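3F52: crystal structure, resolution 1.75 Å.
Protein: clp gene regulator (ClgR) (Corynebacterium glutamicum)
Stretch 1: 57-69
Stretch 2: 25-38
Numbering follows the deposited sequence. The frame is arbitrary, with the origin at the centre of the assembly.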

ATOM      1  N   TYR B  57     -15.067  11.093   0.475  1.00 29.78           N
ATOM      2  CA  TYR B  57     -14.175  10.029   0.910  1.00 30.89           C
ATOM      3  C   TYR B  57     -13.219   9.624  -0.237  1.00 30.16           C
ATOM      4  O   TYR B  57     -11.995   9.546  -0.065  1.00 28.98           O
ATOM      5  CB  TYR B  57     -14.932   8.792   1.451  1.00 32.69           C
ATOM      6  CG  TYR B  57     -13.960   7.655   1.772  1.00 36.66           C
ATOM      7  CD1 TYR B  57     -13.464   7.469   3.066  1.00 41.18           C
ATOM      8  CD2 TYR B  57     -13.503   6.798   0.772  1.00 39.13           C
ATOM      9  CE1 TYR B  57     -12.544   6.448   3.353  1.00 41.53           C
ATOM     10  CE2 TYR B  57     -12.579   5.785   1.041  1.00 41.38           C
ATOM     11  CZ  TYR B  57     -12.109   5.615   2.339  1.00 41.50           C
ATOM     12  OH  TYR B  57     -11.190   4.613   2.604  1.00 43.37           O
ATOM     13  N   LEU B  58     -13.797   9.374  -1.412  1.00 29.55           N
ATOM     14  CA  LEU B  58     -13.010   8.989  -2.569  1.00 29.40           C
ATOM     15  C   LEU B  58     -12.017  10.076  -2.944  1.00 28.73           C
ATOM     16  O   LEU B  58     -10.867   9.775  -3.285  1.00 28.63           O
ATOM     17  CB  LEU B  58     -13.914   8.662  -3.771  1.00 29.94           C
ATOM     18  CG  LEU B  58     -13.138   8.181  -5.011  1.00 29.01           C
ATOM     19  CD1 LEU B  58     -12.205   6.974  -4.733  1.00 32.13           C
ATOM     20  CD2 LEU B  58     -14.082   7.880  -6.182  1.00 29.80           C
ATOM     21  N   SER B  59     -12.468  11.328  -2.901  1.00 27.71           N
ATOM     22  CA  SER B  59     -11.618  12.458  -3.250  1.00 27.98           C
ATOM     23  C   SER B  59     -10.410  12.510  -2.300  1.00 27.66           C
ATOM     24  O   SER B  59      -9.258  12.645  -2.747  1.00 27.53           O
ATOM     25  CB  SER B  59     -12.407  13.751  -3.187  1.00 28.48           C
ATOM     26  OG  SER B  59     -11.559  14.862  -3.430  1.00 30.29           O
ATOM     27  N   GLU B  60     -10.677  12.395  -0.995  1.00 27.28           N
ATOM     28  CA  GLU B  60      -9.601  12.348   0.021  1.00 27.39           C
ATOM     29  C   GLU B  60      -8.672  11.135  -0.152  1.00 27.87           C
ATOM     30  O   GLU B  60      -7.454  11.258  -0.007  1.00 27.48           O
ATOM     31  CB  GLU B  60     -10.176  12.422   1.441  1.00 28.57           C
ATOM     32  CG  GLU B  60     -10.650  13.838   1.759  1.00 27.48           C
ATOM     33  CD  GLU B  60     -11.538  13.896   2.964  1.00 35.04           C
ATOM     34  OE1 GLU B  60     -11.731  12.826   3.608  1.00 38.80           O
ATOM     35  OE2 GLU B  60     -12.055  15.007   3.252  1.00 33.08           O
ATOM     36  N   LEU B  61      -9.234   9.977  -0.511  1.00 27.28           N
ATOM     37  CA  LEU B  61      -8.394   8.809  -0.840  1.00 28.69           C
ATOM     38  C   LEU B  61      -7.463   9.123  -2.027  1.00 28.42           C
ATOM     39  O   LEU B  61      -6.239   8.870  -1.970  1.00 28.13           O
ATOM     40  CB  LEU B  61      -9.274   7.587  -1.150  1.00 28.57           C
ATOM     41  CG  LEU B  61      -8.554   6.314  -1.627  1.00 30.54           C
ATOM     42  CD1 LEU B  61      -7.442   5.902  -0.632  1.00 33.91           C
ATOM     43  CD2 LEU B  61      -9.560   5.156  -1.838  1.00 29.62           C
ATOM     44  N   GLU B  62      -8.053   9.668  -3.100  1.00 27.33           N
ATOM     45  CA  GLU B  62      -7.288  10.024  -4.305  1.00 28.65           C
ATOM     46  C   GLU B  62      -6.214  11.076  -4.035  1.00 28.03           C
ATOM     47  O   GLU B  62      -5.142  11.041  -4.652  1.00 28.71           O
ATOM     48  CB  GLU B  62      -8.201  10.508  -5.424  1.00 27.86           C
ATOM     49  CG  GLU B  62      -9.055   9.406  -6.026  1.00 28.09           C
ATOM     50  CD  GLU B  62      -9.873   9.861  -7.249  1.00 30.47           C
ATOM     51  OE1 GLU B  62      -9.928  11.073  -7.542  1.00 33.76           O
ATOM     52  OE2 GLU B  62     -10.451   8.987  -7.926  1.00 30.56           O
ATOM     53  N   ARG B  63      -6.480  11.963  -3.070  1.00 27.77           N
ATOM     54  CA  ARG B  63      -5.525  13.008  -2.714  1.00 27.59           C
ATOM     55  C   ARG B  63      -4.490  12.605  -1.644  1.00 27.45           C
ATOM     56  O   ARG B  63      -3.705  13.442  -1.212  1.00 27.42           O
ATOM     57  CB  ARG B  63      -6.270  14.291  -2.301  1.00 27.70           C
ATOM     58  CG  ARG B  63      -6.811  15.035  -3.527  1.00 31.02           C
ATOM     59  CD  ARG B  63      -7.419  16.378  -3.167  1.00 33.87           C
ATOM     60  NE  ARG B  63      -8.678  16.227  -2.443  1.00 33.85           N
ATOM     61  CZ  ARG B  63      -8.817  16.349  -1.128  1.00 33.64           C
ATOM     62  NH1 ARG B  63     -10.033  16.197  -0.596  1.00 35.22           N
ATOM     63  NH2 ARG B  63      -7.771  16.639  -0.350  1.00 30.40           N
ATOM     64  N   GLY B  64      -4.501  11.340  -1.223  1.00 26.08           N
ATOM     65  CA  GLY B  64      -3.505  10.849  -0.258  1.00 26.06           C
ATOM     66  C   GLY B  64      -3.805  11.324   1.131  1.00 25.83           C
ATOM     67  O   GLY B  64      -2.902  11.532   1.946  1.00 25.25           O
ATOM     68  N   ARG B  65      -5.098  11.505   1.420  1.00 26.03           N
ATOM     69  CA  ARG B  65      -5.508  11.980   2.749  1.00 26.73           C
ATOM     70  C   ARG B  65      -6.358  10.978   3.526  1.00 27.92           C
ATOM     71  O   ARG B  65      -6.960  11.327   4.561  1.00 28.63           O
ATOM     72  CB  ARG B  65      -6.227  13.323   2.617  1.00 25.71           C
ATOM     73  CG  ARG B  65      -5.378  14.393   1.873  1.00 25.38           C
ATOM     74  CD  ARG B  65      -4.127  14.761   2.727  1.00 23.89           C
ATOM     75  NE  ARG B  65      -3.270  15.751   2.075  1.00 23.56           N
ATOM     76  CZ  ARG B  65      -2.088  15.481   1.519  1.00 21.08           C
ATOM     77  NH1 ARG B  65      -1.392  16.471   0.941  1.00 23.83           N
ATOM     78  NH2 ARG B  65      -1.612  14.247   1.542  1.00 21.38           N
ATOM     79  N   LYS B  66      -6.409   9.741   3.031  1.00 28.71           N
ATOM     80  CA  LYS B  66      -7.046   8.647   3.764  1.00 30.91           C
ATOM     81  C   LYS B  66      -6.193   7.406   3.738  1.00 30.94           C
ATOM     82  O   LYS B  66      -5.697   7.019   2.683  1.00 31.43           O
ATOM     83  CB  LYS B  66      -8.384   8.271   3.121  1.00 31.29           C
ATOM     84  CG  LYS B  66      -9.461   9.243   3.297  1.00 35.46           C
ATOM     85  CD  LYS B  66     -10.104   9.123   4.659  1.00 39.02           C
ATOM     86  CE  LYS B  66     -11.368   9.962   4.694  1.00 43.48           C
ATOM     87  NZ  LYS B  66     -11.751  10.300   6.084  1.00 47.28           N
ATOM     88  N   GLU B  67      -6.050   6.761   4.887  1.00 31.80           N
ATOM     89  CA  GLU B  67      -5.489   5.424   4.926  1.00 34.57           C
ATOM     90  C   GLU B  67      -6.639   4.418   4.737  1.00 36.18           C
ATOM     91  O   GLU B  67      -7.552   4.373   5.573  1.00 38.68           O
ATOM     92  CB  GLU B  67      -4.812   5.199   6.275  1.00 34.02           C
ATOM     93  CG  GLU B  67      -3.470   5.914   6.459  1.00 32.78           C
ATOM     94  CD  GLU B  67      -2.365   5.307   5.591  1.00 33.77           C
ATOM     95  OE1 GLU B  67      -2.216   4.051   5.518  1.00 32.78           O
ATOM     96  OE2 GLU B  67      -1.655   6.099   4.957  1.00 30.01           O
ATOM     97  N   VAL B  68      -6.586   3.637   3.663  1.00 37.43           N
ATOM     98  CA  VAL B  68      -7.693   2.748   3.240  1.00 38.06           C
ATOM     99  C   VAL B  68      -7.407   1.339   3.741  1.00 36.77           C
ATOM    100  O   VAL B  68      -6.255   0.915   3.712  1.00 36.96           O
ATOM    101  CB  VAL B  68      -7.863   2.772   1.672  1.00 38.02           C
ATOM    102  CG1 VAL B  68      -6.650   2.204   0.921  1.00 40.15           C
ATOM    103  CG2 VAL B  68      -9.125   2.037   1.221  1.00 40.40           C
ATOM    104  N   SER B  69      -8.428   0.629   4.234  1.00 35.48           N
ATOM    105  CA  SER B  69      -8.263  -0.794   4.572  1.00 33.17           C
ATOM    106  C   SER B  69      -7.983  -1.584   3.291  1.00 32.38           C
ATOM    107  O   SER B  69      -8.317  -1.150   2.169  1.00 32.12           O
ATOM    108  CB  SER B  69      -9.499  -1.354   5.280  1.00 33.25           C
ATOM    109  OG  SER B  69     -10.565  -1.531   4.354  1.00 31.92           O
TER
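Stretch 2 25-38: LREALGAALRSFRA

The strongest tie between the two stretches is a two-pronged salt bridge. Arg-37 reaches from stretch 2, helical throughout, to Glu-62 in the last turn of the helix that opens stretch 1: Arg-37 NE donates to Glu-62 OE2 at 2.6 Å, and Arg-37 NH2 to Glu-62 OE1 at 2.9 Å. Both bonds are nearly straight, as expected when the edge of a guanidinium meets a carboxylate. Glu-62 is buried, so its charge needs such a partner; a water also donates to Glu-62 OE2 and, weakly, to Leu-33 O.

Two more salt bridges lie toward the start of the second helix, where stretch 1 has become loop. Arg-26 NH2 donates to Glu-67 OE2 at 2.8 Å, while Arg-26 NE makes a weak bond to Gly-64 O at 2.9 Å; an extended arginine can thus serve a carboxylate and a backbone carbonyl together. In the third, Arg-65 NH2 donates to Glu-27 OE2 at 2.9 Å. A water accepts from Arg-65 NH1 and donates to Glu-27 OE2, bridging the same two side chains.

Between these charged groups the backbones come very close. Gly-64 ends the first helix in a Schellman motif, its positive phi of 76° being a conformation that glycine adopts readily. Its CA lies 3.6 Å from Glu-27 CA, and a CB here would fall 2.4 Å from Glu-27 CG. Gly-30 is the counterpart on stretch 2: its CA is 3.7 Å from Glu-62 CA, and a CB would collide with the carbonyl oxygens of Leu-61 and Glu-62. With only hydrogens there, Gly-30 CA instead makes CA-H...O contacts with Leu-61 O at 3.3 Å and Glu-62 O at 3.4 Å; Gly-64 CA makes another with Arg-26 O at 3.5 Å. A water donates to both Glu-27 O and Glu-62 O, each at 2.8 Å, joining the two backbones. Arg-34 NH1 also lies 2.9 Å from Glu-62 O, but the angle is too poor for a hydrogen bond.

The helix axes approach to 8.5 Å, and their N-to-C directions differ by 117°, so the helices cross steeply rather than running side by side. Apolar side chains complete the packing. Leu-33 points toward stretch 1, and its CD1 meets Leu-61 CD2 at 3.8 Å, two branched side chains well suited to a buried site. Farther along the loop, Val-68 CG1 rests 4.3 Å from Leu-29 CD2. Back in the helix of stretch 1, Leu-58 CD2 lies 4.5 Å from Arg-37 CD, against the aliphatic part of that arginine.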

ATOM      1  N   LEU B  25       2.855   6.358   0.901  1.00 24.82           N
ATOM      2  CA  LEU B  25       2.130   5.334   0.142  1.00 26.67           C
ATOM      3  C   LEU B  25       0.730   5.800  -0.228  1.00 27.25           C
ATOM      4  O   LEU B  25       0.298   5.607  -1.369  1.00 27.53           O
ATOM      5  CB  LEU B  25       2.044   4.016   0.930  1.00 27.73           C
ATOM      6  CG  LEU B  25       1.273   2.898   0.178  1.00 30.65           C
ATOM      7  CD1 LEU B  25       1.838   2.632  -1.258  1.00 29.86           C
ATOM      8  CD2 LEU B  25       1.248   1.625   1.013  1.00 34.32           C
ATOM      9  N   ARG B  26      -0.000   6.376   0.741  1.00 26.74           N
ATOM     10  CA  ARG B  26      -1.393   6.710   0.482  1.00 25.78           C
ATOM     11  C   ARG B  26      -1.532   7.746  -0.629  1.00 26.42           C
ATOM     12  O   ARG B  26      -2.508   7.704  -1.355  1.00 27.01           O
ATOM     13  CB  ARG B  26      -2.148   7.137   1.757  1.00 26.20           C
ATOM     14  CG  ARG B  26      -1.528   8.319   2.507  1.00 24.22           C
ATOM     15  CD  ARG B  26      -2.590   8.867   3.489  1.00 24.71           C
ATOM     16  NE  ARG B  26      -2.115   9.984   4.301  1.00 22.80           N
ATOM     17  CZ  ARG B  26      -1.407   9.864   5.424  1.00 23.44           C
ATOM     18  NH1 ARG B  26      -1.027  10.960   6.065  1.00 22.42           N
ATOM     19  NH2 ARG B  26      -1.014   8.651   5.861  1.00 23.07           N
ATOM     20  N   GLU B  27      -0.573   8.676  -0.722  1.00 25.12           N
ATOM     21  CA  GLU B  27      -0.486   9.645  -1.817  1.00 25.64           C
ATOM     22  C   GLU B  27      -0.223   8.970  -3.160  1.00 26.66           C
ATOM     23  O   GLU B  27      -0.882   9.271  -4.155  1.00 27.51           O
ATOM     24  CB  GLU B  27       0.609  10.653  -1.527  1.00 25.26           C
ATOM     25  CG  GLU B  27       0.229  11.572  -0.343  1.00 23.54           C
ATOM     26  CD  GLU B  27       1.335  12.474   0.114  1.00 27.23           C
ATOM     27  OE1 GLU B  27       2.515  12.143  -0.127  1.00 25.06           O
ATOM     28  OE2 GLU B  27       1.023  13.512   0.741  1.00 26.23           O
ATOM     29  N   ALA B  28       0.734   8.048  -3.176  1.00 27.03           N
ATOM     30  CA  ALA B  28       1.072   7.342  -4.420  1.00 28.25           C
ATOM     31  C   ALA B  28      -0.119   6.446  -4.850  1.00 28.75           C
ATOM     32  O   ALA B  28      -0.510   6.434  -6.015  1.00 30.26           O
ATOM     33  CB  ALA B  28       2.365   6.504  -4.207  1.00 27.91           C
ATOM     34  N   LEU B  29      -0.691   5.715  -3.915  1.00 29.08           N
ATOM     35  CA  LEU B  29      -1.861   4.885  -4.191  1.00 30.62           C
ATOM     36  C   LEU B  29      -3.050   5.719  -4.651  1.00 30.11           C
ATOM     37  O   LEU B  29      -3.777   5.333  -5.584  1.00 29.35           O
ATOM     38  CB  LEU B  29      -2.245   4.129  -2.927  1.00 31.38           C
ATOM     39  CG  LEU B  29      -2.876   2.751  -2.868  1.00 36.77           C
ATOM     40  CD1 LEU B  29      -2.055   1.767  -3.695  1.00 37.91           C
ATOM     41  CD2 LEU B  29      -2.967   2.251  -1.374  1.00 34.86           C
ATOM     42  N   GLY B  30      -3.266   6.863  -3.988  1.00 28.96           N
ATOM     43  CA  GLY B  30      -4.369   7.754  -4.422  1.00 28.71           C
ATOM     44  C   GLY B  30      -4.183   8.261  -5.845  1.00 28.81           C
ATOM     45  O   GLY B  30      -5.128   8.323  -6.630  1.00 29.19           O
ATOM     46  N   ALA B  31      -2.961   8.637  -6.184  1.00 28.88           N
ATOM     47  CA  ALA B  31      -2.644   9.128  -7.525  1.00 29.42           C
ATOM     48  C   ALA B  31      -2.864   8.016  -8.568  1.00 29.07           C
ATOM     49  O   ALA B  31      -3.381   8.283  -9.660  1.00 29.15           O
ATOM     50  CB  ALA B  31      -1.230   9.656  -7.581  1.00 29.52           C
ATOM     51  N   ALA B  32      -2.499   6.778  -8.215  1.00 29.29           N
ATOM     52  CA  ALA B  32      -2.705   5.611  -9.092  1.00 29.79           C
ATOM     53  C   ALA B  32      -4.212   5.402  -9.332  1.00 30.19           C
ATOM     54  O   ALA B  32      -4.659   5.292 -10.470  1.00 29.68           O
ATOM     55  CB  ALA B  32      -2.083   4.380  -8.476  1.00 29.82           C
ATOM     56  N   LEU B  33      -4.980   5.378  -8.244  1.00 29.83           N
ATOM     57  CA  LEU B  33      -6.441   5.215  -8.330  1.00 31.20           C
ATOM     58  C   LEU B  33      -7.060   6.275  -9.212  1.00 30.84           C
ATOM     59  O   LEU B  33      -7.901   5.963 -10.060  1.00 30.94           O
ATOM     60  CB  LEU B  33      -7.070   5.248  -6.940  1.00 30.72           C
ATOM     61  CG  LEU B  33      -6.847   3.979  -6.085  1.00 31.81           C
ATOM     62  CD1 LEU B  33      -7.173   4.263  -4.623  1.00 33.11           C
ATOM     63  CD2 LEU B  33      -7.667   2.765  -6.613  1.00 31.72           C
ATOM     64  N   ARG B  34      -6.637   7.522  -9.035  1.00 31.28           N
ATOM     65  CA  ARG B  34      -7.145   8.618  -9.867  1.00 32.97           C
ATOM     66  C   ARG B  34      -6.851   8.374 -11.356  1.00 32.59           C
ATOM     67  O   ARG B  34      -7.718   8.562 -12.221  1.00 31.52           O
ATOM     68  CB  ARG B  34      -6.557   9.962  -9.433  1.00 32.96           C
ATOM     69  CG  ARG B  34      -7.154  11.143 -10.234  1.00 35.47           C
ATOM     70  CD  ARG B  34      -6.431  12.481  -9.988  1.00 36.91           C
ATOM     71  NE  ARG B  34      -6.186  12.767  -8.568  1.00 45.00           N
ATOM     72  CZ  ARG B  34      -4.973  12.771  -7.993  1.00 46.48           C
ATOM     73  NH1 ARG B  34      -4.867  13.040  -6.697  1.00 47.13           N
ATOM     74  NH2 ARG B  34      -3.860  12.533  -8.719  1.00 43.87           N
ATOM     75  N   SER B  35      -5.632   7.925 -11.654  1.00 32.68           N
ATOM     76  CA  SER B  35      -5.283   7.666 -13.044  1.00 33.96           C
ATOM     77  C   SER B  35      -6.074   6.467 -13.631  1.00 33.19           C
ATOM     78  O   SER B  35      -6.502   6.538 -14.787  1.00 35.00           O
ATOM     79  CB  SER B  35      -3.761   7.560 -13.250  1.00 33.97           C
ATOM     80  OG  SER B  35      -3.302   6.269 -12.968  1.00 40.15           O
ATOM     81  N   PHE B  36      -6.328   5.417 -12.843  1.00 32.74           N
ATOM     82  CA  PHE B  36      -7.152   4.290 -13.306  1.00 31.81           C
ATOM     83  C   PHE B  36      -8.594   4.745 -13.547  1.00 32.15           C
ATOM     84  O   PHE B  36      -9.253   4.291 -14.489  1.00 31.44           O
ATOM     85  CB  PHE B  36      -7.155   3.128 -12.309  1.00 31.74           C
ATOM     86  CG  PHE B  36      -5.997   2.167 -12.468  1.00 32.24           C
ATOM     87  CD1 PHE B  36      -4.725   2.490 -11.972  1.00 31.78           C
ATOM     88  CD2 PHE B  36      -6.172   0.942 -13.103  1.00 34.16           C
ATOM     89  CE1 PHE B  36      -3.642   1.595 -12.101  1.00 29.97           C
ATOM     90  CE2 PHE B  36      -5.096   0.024 -13.237  1.00 32.92           C
ATOM     91  CZ  PHE B  36      -3.829   0.363 -12.739  1.00 32.33           C
ATOM     92  N   ARG B  37      -9.087   5.632 -12.689  1.00 32.70           N
ATOM     93  CA  ARG B  37     -10.442   6.187 -12.859  1.00 33.49           C
ATOM     94  C   ARG B  37     -10.529   7.062 -14.104  1.00 35.46           C
ATOM     95  O   ARG B  37     -11.500   6.979 -14.875  1.00 35.80           O
ATOM     96  CB  ARG B  37     -10.874   6.976 -11.610  1.00 33.50           C
ATOM     97  CG  ARG B  37     -12.269   7.582 -11.737  1.00 33.26           C
ATOM     98  CD  ARG B  37     -12.762   8.212 -10.436  1.00 32.64           C
ATOM     99  NE  ARG B  37     -11.972   9.361 -10.001  1.00 31.96           N
ATOM    100  CZ  ARG B  37     -12.021  10.576 -10.548  1.00 34.05           C
ATOM    101  NH1 ARG B  37     -12.806  10.835 -11.595  1.00 34.37           N
ATOM    102  NH2 ARG B  37     -11.273  11.547 -10.047  1.00 34.73           N
ATOM    103  N   ALA B  38      -9.514   7.898 -14.310  1.00 37.23           N
ATOM    104  CA  ALA B  38      -9.485   8.790 -15.467  1.00 38.70           C
ATOM    105  C   ALA B  38      -9.397   7.994 -16.756  1.00 39.81           C
ATOM    106  O   ALA B  38     -10.064   8.330 -17.741  1.00 39.96           O
ATOM    107  CB  ALA B  38      -8.336   9.772 -15.363  1.00 38.94           C
TER
HETATM  108  O   HOH W   1      -2.496  11.599  -4.141  1.00 24.09           O
HETATM  109  O   HOH W   2       1.476  16.014   0.182  1.00 47.41           O
HETATM  110  O   HOH W   3     -10.210   6.144  -8.135  1.00 35.20           O